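PDB 6DJ8: beta sliding clamp from Borrelia burgdorferi, which forms a ring-shaped head-to-tail homodimer around DNA and tethers DNA polymerases and other proteins to it, giving them processivity. Local coordinates for the interface of chains A and B. Coordinates in Å, arbitrary orientation; residue numbers count along the deposited sequence, not the author numbering. Chains: chain A/B, Beta sliding clamp.

The interface of chains A and B. Residues chain A 85, 88-89, 92, 127-129; chain B 297, 324-326.
A:Lys128 and B:Lys325 pair through their backbones, joining strand 126-130 of one subunit to strand 325-331 of the other as antiparallel neighbours. A beta sheet thus continues across the head-to-tail junction of the sliding-clamp ring, between the N-terminal domain of chain A and the C-terminal domain of chain B; the two-fold twin of this patch closes the ring at the second junction. A:Lys128 N donates to B:Lys325 O at 2.8 Å, and B:Lys325 N returns a bond to A:Lys128 O at 3.1 Å. The two lysine side chains run alongside each other and point the same way, with A:Lys128 NZ and B:Lys325 NZ 4.1 Å apart, where like charges would probably repel.

Polar side-chain contacts converge on the carboxylate of A:Glu129. Its chain bends at chi2 (-71°), turning the acid toward B:Arg324 and B:Tyr297. B:Arg324, extended from CG to NE, lies alongside and presents its NE edge: NE donates to A:Glu129 OE1 on the syn side at 2.8 Å, forming a salt bridge close to the guanidinium plane. B:Arg324 NH1 adds a weak, bent bond to OE2. A:Glu129 OE2 also accepts a hydrogen bond from the phenol OH of B:Tyr297 on its anti side, at 2.6 Å, so both carboxylate oxygens are engaged by chain B. The two flat groups of the salt bridge are turned 50° from each other.

The B:Arg324 guanidinium is sandwiched: the A:Asn85 amide, on helix 83-92, stacks on one face with its plane tilted 26° and OD1 offset toward the rim, while on the opposite face CE2 of B:Tyr297, from the same chain, lies 3.5 Å above the centre of the guanidinium plane.

Apolar groups of chain A line the CE1 edge and the hydroxyl end of B:Tyr297. A:Leu127 crosses B:Tyr297 at about a right angle, its CD2 3.7 Å from CE1 of the B:Tyr297 ring. From the helix, the A:Ala92 methyl approaches CE1 and the A:Ala89 methyl packs against the hydroxyl.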
loop_
_atom_site.group_PDB
_atom_site.type_symbol
_atom_site.label_atom_id
_atom_site.label_comp_id
_atom_site.label_asym_id
_atom_site.label_seq_id
_atom_site.Cartn_x
_atom_site.Cartn_y
_atom_site.Cartn_z
ATOM N N ASN A 85 -11.027 -4.712 -17.405
ATOM C CA ASN A 85 -11.321 -6.131 -17.606
ATOM C C ASN A 85 -10.292 -6.787 -18.518
ATOM O O ASN A 85 -9.841 -7.905 -18.253
ATOM C CB ASN A 85 -12.723 -6.314 -18.179
ATOM C CG ASN A 85 -13.804 -5.971 -17.184
ATOM O OD1 ASN A 85 -13.529 -5.770 -16.002
ATOM N ND2 ASN A 85 -15.046 -5.909 -17.654
ATOM N N ASP A 88 -7.200 -7.391 -16.632
ATOM C CA ASP A 88 -7.379 -8.516 -15.717
ATOM C C ASP A 88 -7.279 -9.842 -16.454
ATOM O O ASP A 88 -6.614 -10.777 -15.982
ATOM C CB ASP A 88 -8.720 -8.390 -15.003
ATOM C CG ASP A 88 -8.692 -7.340 -13.912
ATOM O OD1 ASP A 88 -7.591 -6.860 -13.583
ATOM O OD2 ASP A 88 -9.767 -6.982 -13.394
ATOM N N ALA A 89 -7.892 -9.926 -17.640
ATOM C CA ALA A 89 -7.844 -11.153 -18.429
ATOM C C ALA A 89 -6.408 -11.558 -18.717
ATOM O O ALA A 89 -6.017 -12.716 -18.525
ATOM C CB ALA A 89 -8.630 -10.964 -19.731
ATOM N N ALA A 92 -4.715 -12.669 -15.724
ATOM C CA ALA A 92 -5.218 -13.992 -15.360
ATOM C C ALA A 92 -4.461 -15.077 -16.108
ATOM O O ALA A 92 -4.193 -16.142 -15.550
ATOM C CB ALA A 92 -6.721 -14.070 -15.651
ATOM N N LEU A 127 -11.246 -17.736 -21.011
ATOM C CA LEU A 127 -11.813 -16.487 -20.522
ATOM C C LEU A 127 -12.752 -15.925 -21.576
ATOM O O LEU A 127 -12.504 -16.052 -22.775
ATOM C CB LEU A 127 -10.732 -15.446 -20.231
ATOM C CG LEU A 127 -9.456 -15.888 -19.516
ATOM C CD1 LEU A 127 -8.441 -14.726 -19.440
ATOM C CD2 LEU A 127 -9.775 -16.420 -18.098
ATOM N N LYS A 128 -13.830 -15.291 -21.128
ATOM C CA LYS A 128 -14.756 -14.613 -22.028
ATOM C C LYS A 128 -14.904 -13.185 -21.541
ATOM O O LYS A 128 -15.377 -12.960 -20.422
ATOM C CB LYS A 128 -16.124 -15.308 -22.083
ATOM C CG LYS A 128 -16.094 -16.692 -22.694
ATOM C CD LYS A 128 -17.512 -17.216 -22.964
ATOM C CE LYS A 128 -17.476 -18.607 -23.584
ATOM N NZ LYS A 128 -18.834 -19.256 -23.667
ATOM N N GLU A 129 -14.509 -12.231 -22.381
ATOM C CA GLU A 129 -14.543 -10.811 -22.033
ATOM C C GLU A 129 -15.528 -10.088 -22.940
ATOM O O GLU A 129 -15.297 -9.994 -24.163
ATOM C CB GLU A 129 -13.156 -10.190 -22.154
ATOM C CG GLU A 129 -12.156 -10.671 -21.096
ATOM C CD GLU A 129 -12.469 -10.133 -19.694
ATOM O OE1 GLU A 129 -13.366 -9.264 -19.557
ATOM O OE2 GLU A 129 -11.800 -10.572 -18.723
ATOM N N TYR B 297 -12.665 -13.126 -11.824
ATOM C CA TYR B 297 -13.934 -13.366 -12.504
ATOM C C TYR B 297 -15.064 -13.688 -11.528
ATOM O O TYR B 297 -16.148 -14.118 -11.965
ATOM C CB TYR B 297 -13.777 -14.495 -13.542
ATOM C CG TYR B 297 -12.926 -14.046 -14.718
ATOM C CD1 TYR B 297 -11.535 -14.144 -14.676
ATOM C CD2 TYR B 297 -13.511 -13.480 -15.846
ATOM C CE1 TYR B 297 -10.746 -13.690 -15.736
ATOM C CE2 TYR B 297 -12.735 -13.024 -16.906
ATOM C CZ TYR B 297 -11.364 -13.136 -16.845
ATOM O OH TYR B 297 -10.615 -12.708 -17.904
ATOM N N ARG B 324 -19.375 -12.274 -18.699
ATOM C CA ARG B 324 -17.958 -12.356 -18.369
ATOM C C ARG B 324 -17.679 -13.622 -17.574
ATOM O O ARG B 324 -18.307 -13.866 -16.537
ATOM C CB ARG B 324 -17.539 -11.138 -17.558
ATOM C CG ARG B 324 -16.061 -11.018 -17.416
ATOM C CD ARG B 324 -15.676 -9.613 -17.002
ATOM N NE ARG B 324 -14.236 -9.513 -16.942
ATOM C CZ ARG B 324 -13.512 -9.694 -15.850
ATOM N NH1 ARG B 324 -12.197 -9.588 -15.933
ATOM N NH2 ARG B 324 -14.094 -9.974 -14.683
ATOM N N LYS B 325 -16.687 -14.394 -18.020
ATOM C CA LYS B 325 -16.511 -15.734 -17.472
ATOM C C LYS B 325 -15.040 -16.133 -17.505
ATOM O O LYS B 325 -14.330 -15.855 -18.474
ATOM C CB LYS B 325 -17.380 -16.713 -18.280
ATOM C CG LYS B 325 -17.239 -18.185 -17.975
ATOM C CD LYS B 325 -18.386 -18.960 -18.626
ATOM C CE LYS B 325 -17.896 -19.928 -19.684
ATOM N NZ LYS B 325 -18.916 -21.013 -19.960
ATOM N N GLY B 326 -14.586 -16.764 -16.432
ATOM C CA GLY B 326 -13.253 -17.346 -16.412
ATOM C C GLY B 326 -13.288 -18.780 -15.911
ATOM O O GLY B 326 -13.830 -19.049 -14.837
#